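Local atomic coordinates of penicillin-binding protein PbpB (Mycobacterium tuberculosis, PDB entry 6KGU), a protein that makes cross-linked peptidoglycan from lipid intermediates during mycobacterial cell wall synthesis and binds beta-lactam antibiotics such as aztreonam in its transpeptidase domain. Residues A[14-19]-A[161-166]; A[30-35]-A[124-129]; A[224-229]-A[389-394]; A[340-345]-A[364-369]; A[354-359]-A[409-414]. All coordinates share one frame; numbering follows the deposited sequence.

Contact 1 of 5, residues A[14-19]-A[161-166]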
# COMPACT_ATOMS: atom_id res chain seq x y z
N GLN A 14 18.58 -22.49 -32.97
CA GLN A 14 17.90 -23.34 -32.00
C GLN A 14 17.17 -22.45 -31.01
O GLN A 14 17.77 -21.96 -30.04
CB GLN A 14 18.92 -24.23 -31.27
CG GLN A 14 18.59 -25.71 -31.28
CD GLN A 14 19.55 -26.52 -30.42
OE1 GLN A 14 20.34 -25.96 -29.65
NE2 GLN A 14 19.48 -27.84 -30.54
N PRO A 15 15.87 -22.19 -31.20
CA PRO A 15 15.20 -21.13 -30.43
C PRO A 15 14.97 -21.51 -28.97
O PRO A 15 14.58 -22.63 -28.65
CB PRO A 15 13.86 -20.96 -31.17
CG PRO A 15 13.63 -22.28 -31.84
CD PRO A 15 14.99 -22.79 -32.22
N ALA A 16 15.22 -20.54 -28.09
CA ALA A 16 14.86 -20.74 -26.69
C ALA A 16 13.35 -20.58 -26.50
O ALA A 16 12.72 -19.70 -27.10
CB ALA A 16 15.60 -19.74 -25.80
N ALA A 17 12.77 -21.44 -25.66
CA ALA A 17 11.35 -21.36 -25.34
C ALA A 17 11.13 -20.43 -24.15
O ALA A 17 11.79 -20.56 -23.11
CB ALA A 17 10.80 -22.76 -25.02
N ARG A 18 10.19 -19.49 -24.30
CA ARG A 18 9.96 -18.50 -23.26
C ARG A 18 9.44 -19.16 -21.99
O ARG A 18 8.59 -20.05 -22.03
CB ARG A 18 8.97 -17.44 -23.74
CG ARG A 18 8.91 -16.22 -22.82
CD ARG A 18 8.16 -15.06 -23.48
NE ARG A 18 8.13 -13.87 -22.63
CZ ARG A 18 9.11 -12.97 -22.59
NH1 ARG A 18 10.20 -13.13 -23.35
NH2 ARG A 18 9.01 -11.92 -21.79
N GLY A 19 9.95 -18.71 -20.85
CA GLY A 19 9.47 -19.20 -19.58
C GLY A 19 8.13 -18.60 -19.20
O GLY A 19 7.63 -17.64 -19.80
N GLY A 161 15.49 -16.40 -22.10
CA GLY A 161 16.63 -17.27 -22.33
C GLY A 161 17.51 -16.76 -23.48
O GLY A 161 17.52 -15.58 -23.82
N THR A 162 18.25 -17.70 -24.07
CA THR A 162 19.18 -17.37 -25.15
C THR A 162 19.13 -18.46 -26.21
O THR A 162 19.28 -19.64 -25.88
CB THR A 162 20.61 -17.24 -24.62
OG1 THR A 162 20.62 -16.31 -23.53
CG2 THR A 162 21.56 -16.75 -25.73
N ASP A 163 18.90 -18.06 -27.46
CA ASP A 163 18.84 -19.03 -28.55
C ASP A 163 20.19 -19.71 -28.75
O ASP A 163 21.24 -19.07 -28.74
CB ASP A 163 18.41 -18.36 -29.85
CG ASP A 163 17.05 -17.71 -29.75
OD1 ASP A 163 16.21 -18.19 -28.96
OD2 ASP A 163 16.82 -16.72 -30.47
N GLY A 164 20.14 -21.03 -28.96
CA GLY A 164 21.31 -21.79 -29.34
C GLY A 164 21.52 -21.78 -30.84
O GLY A 164 20.92 -21.00 -31.57
N SER A 165 22.39 -22.68 -31.29
CA SER A 165 22.80 -22.73 -32.69
C SER A 165 23.54 -24.04 -32.95
O SER A 165 24.14 -24.62 -32.03
CB SER A 165 23.69 -21.53 -33.04
OG SER A 165 24.55 -21.84 -34.14
N VAL A 166 23.48 -24.50 -34.20
CA VAL A 166 24.27 -25.65 -34.63
C VAL A 166 24.34 -25.71 -36.16
O VAL A 166 25.43 -25.72 -36.74
CB VAL A 166 23.69 -26.97 -34.07
CG1 VAL A 166 22.34 -27.27 -34.70
CG2 VAL A 166 24.69 -28.12 -34.27
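A chi1 of -60° sets CG of Asp163 beside its own backbone N, toward Pro15 and Ala16, and chi2 of -29° turns OD1 to Ala16 N. OD1 accepts from that nitrogen at 2.7 Å, along a nearly straight N-H line of 174°; the donor comes in on the anti side of the carboxylate, a little out of its plane. The same OD1 sits 3.4 Å from Pro15 CA and also touches Ala16 CB, which rests against Thr162 O as well. Next to this bond is a very short two-stranded antiparallel ladder in the PBP dimerisation region, with Gln14 and Gly164 as its hydrogen-bonded pair. Gly164 N donates to Gln14 O at 2.8 Å, in the plane of that carbonyl. The return bond, Gln14 N to Gly164 O, is 3.1 Å long, and its donor stands well above the carbonyl plane. Gly164 has no CB, which would come too close to Gln14 OE1; Gln14 CB lies 3.6 Å from Gly164 C. The glutamine chain extends beyond CG, and OE1 takes a weak hydrogen bond from Ala187 N. Arg18 forms salt bridges with Glu152 of helix 150-154 and Asp156 of helix 156-160.

Contact 2 of 5, residues A[30-35]-A[124-129]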
# COMPACT_ATOMS: atom_id res chain seq x y z
N ALA A 30 1.08 -16.23 -17.22
CA ALA A 30 1.48 -16.07 -18.60
C ALA A 30 2.30 -17.29 -18.99
O ALA A 30 3.18 -17.70 -18.24
CB ALA A 30 2.28 -14.78 -18.80
N PHE A 31 2.00 -17.86 -20.15
CA PHE A 31 2.77 -19.00 -20.65
C PHE A 31 2.65 -19.02 -22.17
O PHE A 31 1.76 -18.41 -22.75
CB PHE A 31 2.29 -20.32 -20.03
CG PHE A 31 0.91 -20.73 -20.46
CD1 PHE A 31 0.72 -21.49 -21.61
CD2 PHE A 31 -0.20 -20.38 -19.70
CE1 PHE A 31 -0.55 -21.88 -22.01
CE2 PHE A 31 -1.47 -20.76 -20.09
CZ PHE A 31 -1.65 -21.52 -21.24
N THR A 32 3.57 -19.75 -22.80
CA THR A 32 3.70 -19.76 -24.25
C THR A 32 3.23 -21.09 -24.82
O THR A 32 3.47 -22.15 -24.23
CB THR A 32 5.14 -19.46 -24.64
OG1 THR A 32 5.44 -18.09 -24.32
CG2 THR A 32 5.38 -19.69 -26.14
N ILE A 33 2.54 -21.04 -25.95
CA ILE A 33 2.21 -22.23 -26.73
C ILE A 33 2.81 -22.08 -28.12
O ILE A 33 2.91 -20.98 -28.67
CB ILE A 33 0.69 -22.50 -26.83
CG1 ILE A 33 0.05 -21.55 -27.85
CG2 ILE A 33 0.04 -22.39 -25.47
CD1 ILE A 33 -1.49 -21.55 -27.87
N GLU A 34 3.20 -23.21 -28.70
CA GLU A 34 3.74 -23.21 -30.05
C GLU A 34 2.60 -23.21 -31.06
O GLU A 34 1.63 -23.95 -30.93
CB GLU A 34 4.63 -24.43 -30.28
CG GLU A 34 6.09 -24.18 -30.01
CD GLU A 34 6.97 -25.26 -30.60
OE1 GLU A 34 6.69 -25.71 -31.74
OE2 GLU A 34 7.95 -25.65 -29.93
N ALA A 35 2.73 -22.36 -32.08
CA ALA A 35 1.79 -22.38 -33.19
C ALA A 35 2.58 -22.18 -34.48
O ALA A 35 3.82 -22.26 -34.49
CB ALA A 35 0.70 -21.31 -33.02
N ASP A 124 5.41 -18.64 -31.75
CA ASP A 124 5.06 -18.88 -30.35
C ASP A 124 4.01 -17.87 -29.91
O ASP A 124 4.17 -16.67 -30.12
CB ASP A 124 6.30 -18.79 -29.47
CG ASP A 124 7.14 -20.05 -29.52
OD1 ASP A 124 6.94 -20.87 -30.44
OD2 ASP A 124 8.02 -20.21 -28.64
N LEU A 125 2.93 -18.37 -29.29
CA LEU A 125 1.81 -17.53 -28.86
C LEU A 125 1.82 -17.40 -27.34
O LEU A 125 1.75 -18.41 -26.63
CB LEU A 125 0.48 -18.12 -29.31
CG LEU A 125 0.34 -18.46 -30.79
CD1 LEU A 125 -1.06 -19.01 -31.05
CD2 LEU A 125 0.62 -17.23 -31.64
N ARG A 126 1.89 -16.17 -26.85
CA ARG A 126 1.81 -15.91 -25.42
C ARG A 126 0.36 -15.98 -24.97
O ARG A 126 -0.52 -15.40 -25.62
CB ARG A 126 2.42 -14.55 -25.09
CG ARG A 126 2.81 -14.38 -23.63
CD ARG A 126 3.88 -15.40 -23.23
NE ARG A 126 4.54 -15.04 -21.98
CZ ARG A 126 5.28 -15.87 -21.25
NH1 ARG A 126 5.44 -17.13 -21.65
NH2 ARG A 126 5.84 -15.44 -20.12
N GLN A 127 0.10 -16.69 -23.87
CA GLN A 127 -1.24 -16.89 -23.34
C GLN A 127 -1.37 -16.20 -22.00
O GLN A 127 -0.50 -16.35 -21.14
CB GLN A 127 -1.54 -18.38 -23.17
CG GLN A 127 -1.33 -19.19 -24.44
CD GLN A 127 -2.29 -18.78 -25.52
OE1 GLN A 127 -1.89 -18.25 -26.55
NE2 GLN A 127 -3.56 -19.01 -25.30
N TYR A 128 -2.48 -15.47 -21.80
CA TYR A 128 -2.80 -14.81 -20.54
C TYR A 128 -4.16 -15.35 -20.12
O TYR A 128 -5.19 -14.71 -20.39
CB TYR A 128 -2.81 -13.28 -20.67
CG TYR A 128 -1.46 -12.74 -21.06
CD1 TYR A 128 -0.47 -12.54 -20.10
CD2 TYR A 128 -1.15 -12.46 -22.39
CE1 TYR A 128 0.79 -12.07 -20.45
CE2 TYR A 128 0.10 -12.00 -22.76
CZ TYR A 128 1.07 -11.80 -21.79
OH TYR A 128 2.32 -11.33 -22.14
N PRO A 129 -4.21 -16.53 -19.51
CA PRO A 129 -5.51 -17.16 -19.25
C PRO A 129 -6.40 -16.33 -18.33
O PRO A 129 -7.62 -16.47 -18.40
CB PRO A 129 -5.13 -18.50 -18.60
CG PRO A 129 -3.76 -18.26 -18.02
CD PRO A 129 -3.09 -17.33 -19.01
O HOH W 1 5.94 -20.37 -21.08
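Thr32 and Arg126 face each other as a non-hydrogen-bonded pair in an antiparallel beta ladder, where strand 28-36 runs beside 122-127, the edge strand of a mixed sheet. Phe31-Gln127 and Ile33-Leu125 are the hydrogen-bonded pairs on either side of it. The Ile33-Leu125 bonds are nearly straight, with Leu125 N to Ile33 O at 2.7 Å.

From CB, the Arg126 side chain puts CG anti to the backbone N (chi1 -161°) and bends at chi2, which turns CD back over the neighbouring strand. CD lies 3.3 Å from Thr32 OG1 and also near Phe31 O. NE passes Ala30 CB and pairs with Glu152. CZ has Phe31 N and the carbonyl carbon of Ala30 over one face of the guanidinium. NH1 donates to Thr32 OG1 at 2.8 Å, with the hydroxyl tilted 23° from the guanidinium plane, and NH2, beside Ala30 CB, reaches Gly19 O. With its polar ends held by Glu152, Thr32 and Gly19, the guanidinium has its rotation fixed.

On the other face of the sheet the Phe31 ring lies over Gln127 CB, a CH-pi contact with CB 3.8 Å from the ring centroid, while Pro129 CD approaches Phe31 CE2 obliquely. Further along, Ala35 CB packs 3.5 Å from Leu125 CD1. Back on the arginine face, the side chains of Glu34 and Asp124 lie side by side, pointing the same way, their carboxylate planes 17° apart; Glu34 OE2 has Arg122 as its salt-bridge partner. One water takes a hydrogen bond from Thr32 N at 3.0 Å and a weak one from Arg126 NH1.

Contact 3 of 5, residues A[224-229]-A[389-394]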
# COMPACT_ATOMS: atom_id res chain seq x y z
N VAL A 224 -3.12 -2.62 -2.18
CA VAL A 224 -1.99 -3.52 -2.00
C VAL A 224 -2.27 -4.36 -0.76
O VAL A 224 -2.72 -3.83 0.26
CB VAL A 224 -0.66 -2.74 -1.83
CG1 VAL A 224 0.49 -3.69 -1.38
CG2 VAL A 224 -0.30 -1.99 -3.15
N VAL A 225 -2.02 -5.66 -0.85
CA VAL A 225 -2.11 -6.56 0.29
C VAL A 225 -0.74 -7.18 0.49
O VAL A 225 -0.22 -7.85 -0.40
CB VAL A 225 -3.18 -7.65 0.09
CG1 VAL A 225 -3.19 -8.58 1.32
CG2 VAL A 225 -4.58 -7.03 -0.16
N LEU A 226 -0.18 -6.99 1.68
CA LEU A 226 1.09 -7.60 2.03
C LEU A 226 0.90 -8.67 3.09
O LEU A 226 0.05 -8.56 3.97
CB LEU A 226 2.08 -6.56 2.57
CG LEU A 226 2.49 -5.38 1.69
CD1 LEU A 226 3.52 -4.51 2.43
CD2 LEU A 226 3.04 -5.86 0.36
N ASP A 227 1.72 -9.72 3.00
CA ASP A 227 1.86 -10.62 4.12
C ASP A 227 2.50 -9.88 5.28
O ASP A 227 3.57 -9.27 5.12
CB ASP A 227 2.70 -11.85 3.75
CG ASP A 227 2.95 -12.74 4.95
OD1 ASP A 227 2.07 -13.54 5.28
OD2 ASP A 227 4.00 -12.59 5.61
N ALA A 228 1.86 -9.93 6.45
CA ALA A 228 2.29 -9.12 7.58
C ALA A 228 3.72 -9.43 8.00
O ALA A 228 4.50 -8.52 8.27
CB ALA A 228 1.34 -9.32 8.77
N LYS A 229 4.08 -10.72 8.07
CA LYS A 229 5.38 -11.08 8.64
C LYS A 229 6.52 -10.93 7.63
O LYS A 229 7.59 -10.43 7.99
CB LYS A 229 5.33 -12.52 9.15
CG LYS A 229 4.65 -12.71 10.53
CD LYS A 229 4.43 -14.20 10.84
CE LYS A 229 4.02 -14.47 12.29
NZ LYS A 229 5.15 -14.21 13.24
N THR A 389 4.48 6.30 -2.36
CA THR A 389 3.65 5.38 -3.11
C THR A 389 2.73 4.59 -2.19
O THR A 389 2.93 4.52 -0.97
CB THR A 389 4.52 4.43 -3.92
OG1 THR A 389 5.26 3.60 -3.03
CG2 THR A 389 5.51 5.22 -4.79
N LEU A 390 1.70 4.00 -2.80
CA LEU A 390 0.85 3.06 -2.07
C LEU A 390 1.66 1.94 -1.45
O LEU A 390 1.38 1.51 -0.31
CB LEU A 390 -0.22 2.49 -3.02
CG LEU A 390 -1.31 1.68 -2.30
CD1 LEU A 390 -1.90 2.50 -1.18
CD2 LEU A 390 -2.43 1.23 -3.28
N LEU A 391 2.65 1.42 -2.17
CA LEU A 391 3.45 0.32 -1.63
C LEU A 391 4.25 0.76 -0.41
O LEU A 391 4.33 0.04 0.59
CB LEU A 391 4.38 -0.25 -2.71
CG LEU A 391 5.26 -1.41 -2.26
CD1 LEU A 391 4.42 -2.62 -1.81
CD2 LEU A 391 6.23 -1.81 -3.38
N GLN A 392 4.90 1.94 -0.50
CA GLN A 392 5.60 2.50 0.65
C GLN A 392 4.66 2.69 1.84
O GLN A 392 5.00 2.36 2.98
CB GLN A 392 6.22 3.85 0.27
CG GLN A 392 7.46 3.74 -0.60
CD GLN A 392 7.99 5.10 -0.99
OE1 GLN A 392 7.21 6.02 -1.23
NE2 GLN A 392 9.32 5.23 -1.08
N MET A 393 3.49 3.28 1.59
CA MET A 393 2.51 3.48 2.66
C MET A 393 2.16 2.16 3.33
O MET A 393 2.23 2.03 4.56
CB MET A 393 1.25 4.15 2.09
CG MET A 393 0.16 4.46 3.11
SD MET A 393 -1.37 5.01 2.29
CE MET A 393 -2.31 3.48 2.27
N THR A 394 1.81 1.17 2.52
CA THR A 394 1.49 -0.16 3.04
C THR A 394 2.69 -0.77 3.76
O THR A 394 2.53 -1.47 4.76
CB THR A 394 1.01 -1.05 1.90
OG1 THR A 394 -0.03 -0.36 1.19
CG2 THR A 394 0.45 -2.35 2.42
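Leu390 and Val224 meet where the first turn of helix 390-401 packs on strand 220-227 in the transpeptidase core, the two short segments running 40° apart with their axes 8.9 Å from each other. Just ahead, Thr389 is the N-cap: its OG1 accepts from Gln392 N, and Thr389 N donates to Gln392 OE1, which completes a capping box. Leu390 has CG anti to the backbone N (chi1 -170°), and its CD2 lies 3.9 Å from Val224 CG2 as the two side chains slide past each other in opposite directions. Leu391 puts a single methyl between two strand residues: CD1 is 4.1 Å from Val224 CG1 and equally far from Leu226 CD2, crossing the latter side chain at about a right angle. Thr394, one turn on, uses its two branches differently. Its CG2 rests 3.7 Å from Leu226 CG, whereas OG1, next to Val224 CB, donates to Leu390 O at 2.8 Å. That carbonyl also accepts from Thr394 N, the two donors coming from opposite faces of its plane, so the buried hydroxyl is satisfied within the helix. Strand 220-227 is flanked by strands 233-238 and 509-516, with Met236 touching both Val224 and Leu391 and Val510 touching Thr394, while Ala260 of helix 259-262 lies against Val224.

Contact 4 of 5, residues A[340-345]-A[364-369]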
# COMPACT_ATOMS: atom_id res chain seq x y z
N ARG A 340 14.54 13.31 15.93
CA ARG A 340 14.04 11.96 16.13
C ARG A 340 12.88 11.68 15.17
O ARG A 340 12.74 10.56 14.68
CB ARG A 340 13.63 11.74 17.59
CG ARG A 340 14.82 11.59 18.54
CD ARG A 340 14.43 11.30 20.00
NE ARG A 340 13.59 12.35 20.58
CZ ARG A 340 13.32 12.46 21.89
NH1 ARG A 340 13.85 11.59 22.74
NH2 ARG A 340 12.54 13.44 22.33
N TYR A 341 12.06 12.68 14.88
CA TYR A 341 10.98 12.47 13.93
C TYR A 341 11.52 12.11 12.55
O TYR A 341 11.12 11.12 11.94
CB TYR A 341 10.07 13.68 13.84
CG TYR A 341 8.92 13.38 12.92
CD1 TYR A 341 7.83 12.63 13.37
CD2 TYR A 341 8.95 13.76 11.59
CE1 TYR A 341 6.79 12.30 12.51
CE2 TYR A 341 7.93 13.45 10.73
CZ TYR A 341 6.85 12.71 11.18
OH TYR A 341 5.83 12.40 10.30
N TYR A 342 12.45 12.92 12.04
CA TYR A 342 13.02 12.63 10.73
C TYR A 342 13.72 11.27 10.72
O TYR A 342 13.65 10.54 9.72
CB TYR A 342 13.99 13.73 10.30
CG TYR A 342 14.65 13.47 8.97
CD1 TYR A 342 13.96 13.68 7.79
CD2 TYR A 342 15.96 13.03 8.90
CE1 TYR A 342 14.55 13.45 6.57
CE2 TYR A 342 16.57 12.79 7.67
CZ TYR A 342 15.86 13.01 6.51
OH TYR A 342 16.45 12.79 5.29
N ASP A 343 14.36 10.89 11.82
CA ASP A 343 15.01 9.59 11.85
C ASP A 343 13.98 8.48 11.70
O ASP A 343 14.22 7.48 11.02
CB ASP A 343 15.82 9.40 13.13
CG ASP A 343 16.62 8.11 13.14
OD1 ASP A 343 17.59 8.03 12.36
OD2 ASP A 343 16.30 7.18 13.91
N MET A 344 12.81 8.65 12.32
CA MET A 344 11.77 7.63 12.24
C MET A 344 11.20 7.53 10.83
O MET A 344 10.98 6.41 10.33
CB MET A 344 10.68 7.94 13.27
CG MET A 344 9.59 6.91 13.35
SD MET A 344 10.13 5.40 14.14
CE MET A 344 10.17 5.92 15.85
N LEU A 345 10.93 8.67 10.19
CA LEU A 345 10.52 8.69 8.78
C LEU A 345 11.44 7.83 7.93
O LEU A 345 10.97 7.04 7.10
CB LEU A 345 10.54 10.12 8.22
CG LEU A 345 9.47 11.18 8.41
CD1 LEU A 345 9.93 12.49 7.75
CD2 LEU A 345 8.09 10.74 7.87
N GLY A 364 9.24 8.26 -4.20
CA GLY A 364 8.55 9.24 -3.40
C GLY A 364 9.48 10.42 -3.13
O GLY A 364 10.52 10.57 -3.76
N LEU A 365 9.10 11.24 -2.16
CA LEU A 365 9.87 12.43 -1.86
C LEU A 365 9.72 12.79 -0.39
O LEU A 365 8.60 12.95 0.09
CB LEU A 365 9.43 13.61 -2.72
CG LEU A 365 10.55 14.66 -2.84
CD1 LEU A 365 11.86 13.97 -3.25
CD2 LEU A 365 10.15 15.74 -3.83
N VAL A 366 10.86 12.93 0.30
CA VAL A 366 10.91 13.36 1.68
C VAL A 366 12.00 14.42 1.81
O VAL A 366 13.18 14.10 1.65
CB VAL A 366 11.19 12.21 2.66
CG1 VAL A 366 11.27 12.74 4.09
CG2 VAL A 366 10.17 11.07 2.52
N PRO A 367 11.68 15.67 2.14
CA PRO A 367 12.73 16.70 2.30
C PRO A 367 13.69 16.34 3.42
O PRO A 367 13.28 16.13 4.57
CB PRO A 367 11.94 17.97 2.63
CG PRO A 367 10.63 17.49 3.15
CD PRO A 367 10.34 16.18 2.45
N PRO A 368 14.99 16.24 3.11
CA PRO A 368 15.98 15.97 4.17
C PRO A 368 16.00 17.09 5.20
O PRO A 368 15.65 18.24 4.91
CB PRO A 368 17.31 15.87 3.41
CG PRO A 368 17.08 16.61 2.14
CD PRO A 368 15.62 16.40 1.80
N ILE A 369 16.38 16.74 6.43
CA ILE A 369 16.19 17.67 7.53
C ILE A 369 17.07 18.91 7.37
O ILE A 369 16.63 20.02 7.71
CB ILE A 369 16.42 16.95 8.88
CG1 ILE A 369 15.97 17.84 10.04
CG2 ILE A 369 17.86 16.47 9.03
CD1 ILE A 369 16.05 17.15 11.40
O HOH W 2 14.94 12.38 3.25
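Helix 338-347 of the transpeptidase domain is covered by the proline-containing loop that leads on toward helix 390-401, and Tyr342 takes most of the contact. Its CG stands anti to the backbone N (chi1 178°), which starts the ring outward over the loop. Ile369 lies over one face: its CB is 4.1 Å from the ring centroid, 17° off the normal, in a CH-pi contact, and Ile369 N sits above the same face toward the rim. Ile369 CG2 follows the CD2-CE2 side of the ring, while CD1 reaches back to Tyr342 CB. Tyr342 CE1 is approached obliquely by Pro367 O at 3.6 Å, on the same side of the ring plane as Ile369. At the far end the phenol oxygen lies 3.4 Å from Pro368 CA, with the two side chains side by side, pointing the same way. A water bridges the segments, 2.6 Å from Tyr342 OH and donating to Val366 O at 2.9 Å. One turn along the helix, Leu345 CD1 meets Val366 CG1 at 3.9 Å, and that methyl approaches the tyrosine ring. Pro367 O is held by Trp372 NE1; Leu350 packs against both Leu345 and Val366, and Tyr341 and Met344 turn to helix 272-281.

Contact 5 of 5, residues A[354-359]-A[409-414]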
# COMPACT_ATOMS: atom_id res chain seq x y z
N THR A 354 11.57 0.67 -2.52
CA THR A 354 11.56 -0.54 -1.72
C THR A 354 12.48 -1.62 -2.29
O THR A 354 12.90 -2.50 -1.54
CB THR A 354 10.15 -1.12 -1.62
OG1 THR A 354 9.74 -1.57 -2.92
CG2 THR A 354 9.15 -0.10 -1.07
N GLY A 355 12.79 -1.57 -3.59
CA GLY A 355 13.43 -2.69 -4.25
C GLY A 355 12.51 -3.88 -4.50
O GLY A 355 12.99 -5.02 -4.57
N VAL A 356 11.20 -3.64 -4.65
CA VAL A 356 10.23 -4.73 -4.74
C VAL A 356 10.44 -5.62 -5.96
O VAL A 356 9.97 -6.76 -5.99
CB VAL A 356 8.79 -4.15 -4.72
CG1 VAL A 356 8.59 -3.19 -5.89
CG2 VAL A 356 7.75 -5.25 -4.75
N GLY A 357 11.15 -5.13 -6.98
CA GLY A 357 11.34 -5.92 -8.18
C GLY A 357 10.31 -5.65 -9.26
O GLY A 357 9.97 -6.56 -10.03
N LEU A 358 9.79 -4.43 -9.33
CA LEU A 358 8.83 -4.06 -10.35
C LEU A 358 9.33 -2.84 -11.10
O LEU A 358 9.88 -1.92 -10.49
CB LEU A 358 7.45 -3.73 -9.72
CG LEU A 358 6.66 -4.93 -9.16
CD1 LEU A 358 5.49 -4.51 -8.27
CD2 LEU A 358 6.17 -5.80 -10.31
N PRO A 359 9.17 -2.79 -12.43
CA PRO A 359 9.66 -1.63 -13.18
C PRO A 359 8.87 -0.37 -12.87
O PRO A 359 7.68 -0.42 -12.57
CB PRO A 359 9.48 -2.05 -14.65
CG PRO A 359 8.36 -3.06 -14.61
CD PRO A 359 8.44 -3.76 -13.27
N PRO A 409 9.01 -4.96 0.89
CA PRO A 409 8.16 -5.89 0.13
C PRO A 409 8.85 -6.41 -1.10
O PRO A 409 9.67 -5.73 -1.72
CB PRO A 409 6.94 -5.03 -0.24
CG PRO A 409 7.43 -3.63 -0.16
CD PRO A 409 8.47 -3.60 0.91
N ARG A 410 8.49 -7.64 -1.48
CA ARG A 410 9.03 -8.30 -2.66
C ARG A 410 7.89 -8.99 -3.38
O ARG A 410 6.97 -9.51 -2.74
CB ARG A 410 10.12 -9.35 -2.28
CG ARG A 410 11.38 -8.78 -1.64
CD ARG A 410 12.16 -8.00 -2.68
NE ARG A 410 13.44 -7.47 -2.19
CZ ARG A 410 13.62 -6.23 -1.73
NH1 ARG A 410 12.60 -5.38 -1.66
NH2 ARG A 410 14.84 -5.84 -1.35
N ILE A 411 7.98 -9.03 -4.70
CA ILE A 411 6.95 -9.67 -5.51
C ILE A 411 7.48 -10.88 -6.27
O ILE A 411 6.66 -11.68 -6.76
CB ILE A 411 6.27 -8.67 -6.47
CG1 ILE A 411 4.93 -9.24 -6.98
CG2 ILE A 411 7.19 -8.36 -7.64
CD1 ILE A 411 3.92 -8.18 -7.38
N ILE A 412 8.79 -11.03 -6.40
CA ILE A 412 9.40 -12.22 -6.99
C ILE A 412 9.69 -13.18 -5.85
O ILE A 412 10.50 -12.88 -4.97
CB ILE A 412 10.69 -11.89 -7.75
CG1 ILE A 412 10.53 -10.65 -8.62
CG2 ILE A 412 11.10 -13.11 -8.58
CD1 ILE A 412 9.51 -10.81 -9.70
N LYS A 413 9.03 -14.35 -5.86
CA LYS A 413 9.30 -15.34 -4.82
C LYS A 413 10.47 -16.24 -5.19
O LYS A 413 11.29 -16.58 -4.32
CB LYS A 413 8.05 -16.19 -4.56
CG LYS A 413 8.16 -17.01 -3.27
CD LYS A 413 6.81 -17.38 -2.70
CE LYS A 413 6.94 -18.17 -1.39
NZ LYS A 413 7.75 -17.46 -0.37
N ALA A 414 10.58 -16.64 -6.45
CA ALA A 414 11.56 -17.64 -6.86
C ALA A 414 11.61 -17.69 -8.38
O ALA A 414 10.77 -17.11 -9.07
CB ALA A 414 11.20 -19.03 -6.30
O HOH W 3 15.58 -3.43 -0.28
O HOH W 4 10.86 -9.26 -5.77
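Arg410 reaches Thr354 in the side-chain hydrogen bonding of this contact, in which a glycine-rich loop of the transpeptidase domain lies against the chain leading into strand 412-416. Arg410 NH1 donates to Thr354 O at 2.9 Å, from above the carbonyl plane, and also to Pro409 O, its own neighbour, so one nitrogen joins the two segments. The side chain bends at chi2 (-70°), turning CD back toward the loop, and the guanidinium comes to lie with Gly355 O over one face, 3.2 Å from CZ. A water in the guanidinium plane accepts from Arg410 NH2 at 2.7 Å and donates to Thr354 O.

Between the backbones, Ile411 N donates to Val356 O at 3.3 Å, in the carbonyl plane. A second water donates to this same carbonyl and accepts from Ile412 N, extending the link by one residue. Val356 CA makes a CA-H...O contact with Pro409 O at 3.2 Å.

The apolar contacts run along the loop, from Thr354 through Val356 to Leu358. Thr354 CB rests on Pro409 CD at 3.9 Å, the two side chains crossing at about a right angle, while Thr354 OG1 is hydrogen-bonded to Glu361. Leu358 CG meets Ile411 CG2 at 3.8 Å, again with crossed side chains, and Val356 CG2 faces Ile411 CB. Val233 of strand 233-238 touches Val356, Pro409 and Ile411 together, whereas Leu151 of helix 150-154 packs on Leu358 and Ile412; Lys413 and Ala414 both face Val194 of strand 192-195, a classic beta bulge.

From the N terminus, contact 1 closes a loop of 141 residues, and contact 2 lies wholly within it; Arg18 packs on Thr32 and Arg126, and Gly19 O probably bonds to Arg126 NH2, joining the two in the N-terminal region. The transpeptidase domain follows. Contact 3 ties a core strand to helix 390-401, and its long loop contains contact 4, which fastens helix 338-347 to the following loop. Contact 5 crosses both, its segments alternating with theirs, and Leu391 packs on Thr354, Val356 and Pro409. Contacts 2 and 5 reach the same mixed sheet, about 24 Å apart between centres, so that sheet spans both family regions.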